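Local coordinates for hypothetical protein PSPTO5229 (Pseudomonas syringae pv. tomato str. DC3000, PDB 2EVE), which is of unknown function but carries an EVE domain, related to the PUA and ASCH folds, and so may bind RNA or a modified nucleobase, at residues E121-V126 / M135-E140; N107-G112 / A143-L148. All coordinates share one frame; numbering follows the deposited sequence.

Interaction 1. Residues E121-V126 / M135-E140; sequences EQLPLV and MPVTAE
The carbonyl O of Leu123 accepts the backbone N-H of Val126 at 3.0 Å, closing the short 3-10 turn 124-126; Leu123, Pro124 and Leu125 all touch selenomethionine Met135. Its SE lies 3.5 Å from Leu125 N and 3.7 Å from Leu125 CB, while Pro124 CB touches it at 4.0 Å. The Met135 chain starts with CG between its backbone N and carbonyl carbon (chi1 65°), runs extended, then bends at chi3 (72°), which carries CE across Leu125, 4.0 Å from its CB. A long, flexible, apolar side chain suits this place because it can bend to bring its selenium against Leu123, Pro124 and Leu125 together; proline stiffens the turn. Met135 and Val137 belong to strand 134-137, an edge strand of the mixed sheet, bonded through their backbones to Leu5 and Tyr3 of the antiparallel strand 3-8, so the loop packs at the sheet margin. Leu123 comes at Met135 about at right angles, CD1 meeting SE at 3.9 Å and reaching on to Val137 CG2 at 4.1 Å. Thr138 is the N-cap of helix 139-149; its OG1 caps a backbone N of the first turn while Gln141 OE1 takes the N-H of Thr138, a capping box.

Interaction 2. Residues N107-G112 / A143-L148; sequences NVLGLG and AAILAL
Leu109 reaches from the last residues of strand 95-110 to the inner side of helix 139-149, where Ile145 and Leu148 receive it. Its CB points toward the helix and serves as a spacer, with the nearest alpha carbons, those of Leu109 and Leu148, 7.9 Å apart. CG, held anti to the carbonyl carbon (chi1 -68°), carries the branch farther across and divides it into two methyls with different tasks. CD1, which prolongs the chain anti to CA (chi2 177°), runs into Ile145 CG2 at 3.6 Å and also lies 3.8 Å from Ile145 O. CD2 turns instead to the next helical turn, 4.2 Å from Leu148 CB and 4.1 Å from Leu148 O. Leucine suits the place because its fork can touch two residues one turn apart. This is sheet-to-helix packing in the PUA-like EVE domain: Leu109 is bonded through its backbone to Ile59 of the adjoining strand 58-71, and Ile145, beta-branched and buried, also touches Ile59 and Phe48 of the sheet. Ile145 meets Leu109 with its CG2 methyl, the two side chains crossing at a slant. Leu148 joins the same apolar layer and additionally packs on Tyr113 and Leu114. Next in the chain after Leu109, Gly110 is the N-cap of helix 111-115, in which Leu111 touches the bound tris-hydroxymethyl-methyl-ammonium.

The two interactions have centres 12 Å apart and are nested along the chain: residues 107-112 come first, then 121-126 and 135-140, and 143-148 closes the outer loop around interaction 1. Helix 139-149 is common to both: its first residues fall within segment 135-140 and its later turns supply the contacts of interaction 2. Both reach the same mixed sheet, at strand 134-137 and at strand 95-110. They also touch directly, Leu125 CG packing on Leu111 CD1 at 4.0 Å. Since Leu111 lines the pocket of the bound tris-hydroxymethyl-methyl-ammonium, loop 121-126 packs directly against a pocket residue, within a single EVE domain.

Interaction 1. Residues E121-V126 / M135-E140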
loop_
_atom_site.group_PDB
_atom_site.type_symbol
_atom_site.label_atom_id
_atom_site.label_comp_id
_atom_site.label_asym_id
_atom_site.label_seq_id
_atom_site.Cartn_x
_atom_site.Cartn_y
_atom_site.Cartn_z
ATOM N N GLU A 121 -10.186 -5.030 14.490
ATOM C CA GLU A 121 -11.061 -6.082 13.983
ATOM C C GLU A 121 -11.791 -5.718 12.691
ATOM O O GLU A 121 -12.150 -6.600 11.910
ATOM C CB GLU A 121 -12.081 -6.485 15.051
ATOM C CG GLU A 121 -11.462 -7.147 16.270
ATOM C CD GLU A 121 -12.505 -7.598 17.274
ATOM O OE1 GLU A 121 -13.293 -6.745 17.734
ATOM O OE2 GLU A 121 -12.534 -8.802 17.601
ATOM N N GLN A 122 -12.000 -4.424 12.464
ATOM C CA GLN A 122 -12.696 -3.961 11.264
ATOM C C GLN A 122 -11.755 -3.636 10.109
ATOM O O GLN A 122 -12.196 -3.195 9.048
ATOM C CB GLN A 122 -13.543 -2.729 11.589
ATOM C CG GLN A 122 -14.705 -3.008 12.523
ATOM C CD GLN A 122 -15.689 -4.004 11.940
ATOM O OE1 GLN A 122 -16.264 -3.774 10.875
ATOM N NE2 GLN A 122 -15.888 -5.118 12.636
ATOM N N LEU A 123 -10.461 -3.852 10.314
ATOM C CA LEU A 123 -9.479 -3.585 9.271
ATOM C C LEU A 123 -9.481 -4.765 8.303
ATOM O O LEU A 123 -9.298 -5.910 8.712
ATOM C CB LEU A 123 -8.094 -3.421 9.896
ATOM C CG LEU A 123 -6.965 -2.983 8.963
ATOM C CD1 LEU A 123 -7.237 -1.572 8.440
ATOM C CD2 LEU A 123 -5.654 -3.030 9.727
ATOM N N PRO A 124 -9.692 -4.505 7.001
ATOM C CA PRO A 124 -9.710 -5.591 6.016
ATOM C C PRO A 124 -8.516 -6.540 6.107
ATOM O O PRO A 124 -8.655 -7.745 5.896
ATOM C CB PRO A 124 -9.752 -4.844 4.687
ATOM C CG PRO A 124 -10.554 -3.634 5.024
ATOM C CD PRO A 124 -9.969 -3.209 6.352
ATOM N N LEU A 125 -7.349 -5.987 6.423
ATOM C CA LEU A 125 -6.115 -6.760 6.534
ATOM C C LEU A 125 -6.238 -7.982 7.438
ATOM O O LEU A 125 -5.654 -9.030 7.155
ATOM C CB LEU A 125 -4.982 -5.870 7.062
ATOM C CG LEU A 125 -3.580 -6.484 7.124
ATOM C CD1 LEU A 125 -3.022 -6.583 5.714
ATOM C CD2 LEU A 125 -2.663 -5.625 7.989
ATOM N N VAL A 126 -6.994 -7.848 8.524
ATOM C CA VAL A 126 -7.151 -8.945 9.475
ATOM C C VAL A 126 -8.443 -9.736 9.312
ATOM O O VAL A 126 -8.743 -10.607 10.130
ATOM C CB VAL A 126 -7.086 -8.436 10.935
ATOM C CG1 VAL A 126 -5.801 -7.655 11.157
ATOM C CG2 VAL A 126 -8.302 -7.579 11.250
HETATM N N MSE A 135 -6.241 -0.332 1.146
HETATM C CA MSE A 135 -7.413 -0.168 1.995
HETATM C C MSE A 135 -7.376 1.078 2.856
HETATM O O MSE A 135 -6.309 1.617 3.152
HETATM C CB MSE A 135 -7.510 -1.361 2.939
HETATM C CG MSE A 135 -6.332 -1.407 3.916
HETATM SE SE MSE A 135 -6.193 -3.037 4.936
HETATM C CE MSE A 135 -5.623 -4.164 3.480
ATOM N N PRO A 136 -8.554 1.550 3.279
ATOM C CA PRO A 136 -8.611 2.736 4.130
ATOM C C PRO A 136 -8.274 2.302 5.560
ATOM O O PRO A 136 -8.397 1.126 5.906
ATOM C CB PRO A 136 -10.065 3.191 3.991
ATOM C CG PRO A 136 -10.795 1.900 3.827
ATOM C CD PRO A 136 -9.907 1.117 2.880
ATOM N N VAL A 137 -7.825 3.252 6.367
ATOM C CA VAL A 137 -7.495 3.004 7.766
ATOM C C VAL A 137 -8.141 4.162 8.521
ATOM O O VAL A 137 -7.911 5.322 8.183
ATOM C CB VAL A 137 -5.957 3.016 8.004
ATOM C CG1 VAL A 137 -5.655 2.960 9.498
ATOM C CG2 VAL A 137 -5.307 1.828 7.301
ATOM N N THR A 138 -8.967 3.856 9.520
ATOM C CA THR A 138 -9.630 4.911 10.282
ATOM C C THR A 138 -8.632 5.607 11.194
ATOM O O THR A 138 -7.544 5.089 11.447
ATOM C CB THR A 138 -10.768 4.355 11.161
ATOM O OG1 THR A 138 -10.212 3.536 12.196
ATOM C CG2 THR A 138 -11.740 3.538 10.327
ATOM N N ALA A 139 -9.002 6.786 11.682
ATOM C CA ALA A 139 -8.129 7.534 12.575
ATOM C C ALA A 139 -7.857 6.718 13.832
ATOM O O ALA A 139 -6.755 6.749 14.376
ATOM C CB ALA A 139 -8.772 8.869 12.942
ATOM N N GLU A 140 -8.868 5.978 14.288
ATOM C CA GLU A 140 -8.729 5.157 15.485
ATOM C C GLU A 140 -7.772 3.997 15.247
ATOM O O GLU A 140 -6.944 3.679 16.102
ATOM C CB GLU A 140 -10.086 4.605 15.932
ATOM C CG GLU A 140 -11.210 5.627 15.947
ATOM C CD GLU A 140 -11.964 5.673 14.629
ATOM O OE1 GLU A 140 -12.811 4.780 14.388
ATOM O OE2 GLU A 140 -11.704 6.594 13.828
#

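Interaction 2. Residues N107-G112 / A143-L148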
loop_
_atom_site.group_PDB
_atom_site.type_symbol
_atom_site.label_atom_id
_atom_site.label_comp_id
_atom_site.label_asym_id
_atom_site.label_seq_id
_atom_site.Cartn_x
_atom_site.Cartn_y
_atom_site.Cartn_z
ATOM N N ASN A 107 11.229 -2.352 14.095
ATOM C CA ASN A 107 10.676 -3.695 14.145
ATOM C C ASN A 107 9.336 -3.748 13.417
ATOM O O ASN A 107 8.444 -2.939 13.673
ATOM C CB ASN A 107 10.495 -4.128 15.603
ATOM C CG ASN A 107 11.817 -4.273 16.335
ATOM O OD1 ASN A 107 12.629 -5.137 16.007
ATOM N ND2 ASN A 107 12.040 -3.421 17.330
ATOM N N VAL A 108 9.203 -4.698 12.501
ATOM C CA VAL A 108 7.969 -4.846 11.745
ATOM C C VAL A 108 6.830 -5.293 12.662
ATOM O O VAL A 108 7.039 -6.080 13.587
ATOM C CB VAL A 108 8.147 -5.884 10.604
ATOM C CG1 VAL A 108 6.812 -6.171 9.937
ATOM C CG2 VAL A 108 9.144 -5.358 9.576
ATOM N N LEU A 109 5.633 -4.763 12.421
ATOM C CA LEU A 109 4.458 -5.138 13.205
ATOM C C LEU A 109 3.822 -6.307 12.467
ATOM O O LEU A 109 3.090 -6.117 11.494
ATOM C CB LEU A 109 3.470 -3.972 13.303
ATOM C CG LEU A 109 3.933 -2.764 14.122
ATOM C CD1 LEU A 109 2.882 -1.662 14.062
ATOM C CD2 LEU A 109 4.174 -3.188 15.567
ATOM N N GLY A 110 4.122 -7.515 12.935
ATOM C CA GLY A 110 3.613 -8.720 12.306
ATOM C C GLY A 110 2.110 -8.835 12.148
ATOM O O GLY A 110 1.340 -8.312 12.951
ATOM N N LEU A 111 1.700 -9.537 11.100
ATOM C CA LEU A 111 0.291 -9.748 10.817
ATOM C C LEU A 111 -0.401 -10.426 11.998
ATOM O O LEU A 111 -1.487 -10.017 12.411
ATOM C CB LEU A 111 0.134 -10.608 9.562
ATOM C CG LEU A 111 -1.290 -10.999 9.163
ATOM C CD1 LEU A 111 -2.105 -9.758 8.833
ATOM C CD2 LEU A 111 -1.232 -11.934 7.965
ATOM N N GLY A 112 0.232 -11.463 12.537
ATOM C CA GLY A 112 -0.346 -12.172 13.666
ATOM C C GLY A 112 -0.553 -11.259 14.858
ATOM O O GLY A 112 -1.560 -11.355 15.564
ATOM N N ALA A 143 -4.135 5.396 15.004
ATOM C CA ALA A 143 -3.585 5.711 16.317
ATOM C C ALA A 143 -3.240 4.437 17.079
ATOM O O ALA A 143 -2.227 4.374 17.773
ATOM C CB ALA A 143 -4.584 6.544 17.116
ATOM N N ALA A 144 -4.084 3.416 16.945
ATOM C CA ALA A 144 -3.852 2.152 17.631
ATOM C C ALA A 144 -2.568 1.489 17.150
ATOM O O ALA A 144 -1.802 0.947 17.947
ATOM C CB ALA A 144 -5.037 1.214 17.417
ATOM N N ILE A 145 -2.334 1.528 15.844
ATOM C CA ILE A 145 -1.135 0.921 15.290
ATOM C C ILE A 145 0.111 1.710 15.690
ATOM O O ILE A 145 1.142 1.122 16.015
ATOM C CB ILE A 145 -1.246 0.798 13.753
ATOM C CG1 ILE A 145 -2.317 -0.246 13.417
ATOM C CG2 ILE A 145 0.094 0.390 13.153
ATOM C CD1 ILE A 145 -2.712 -0.299 11.964
ATOM N N LEU A 146 0.020 3.036 15.689
ATOM C CA LEU A 146 1.167 3.846 16.086
ATOM C C LEU A 146 1.534 3.535 17.538
ATOM O O LEU A 146 2.713 3.470 17.886
ATOM C CB LEU A 146 0.868 5.341 15.942
ATOM C CG LEU A 146 0.734 5.918 14.531
ATOM C CD1 LEU A 146 0.545 7.425 14.628
ATOM C CD2 LEU A 146 1.974 5.594 13.703
ATOM N N ALA A 147 0.522 3.338 18.378
ATOM C CA ALA A 147 0.756 3.029 19.785
ATOM C C ALA A 147 1.441 1.675 19.941
ATOM O O ALA A 147 2.197 1.462 20.888
ATOM C CB ALA A 147 -0.564 3.044 20.553
ATOM N N LEU A 148 1.172 0.759 19.014
ATOM C CA LEU A 148 1.781 -0.566 19.061
ATOM C C LEU A 148 3.285 -0.490 18.839
ATOM O O LEU A 148 4.027 -1.363 19.284
ATOM C CB LEU A 148 1.158 -1.489 18.009
ATOM C CG LEU A 148 -0.228 -2.062 18.300
ATOM C CD1 LEU A 148 -0.662 -2.935 17.131
ATOM C CD2 LEU A 148 -0.194 -2.881 19.589
#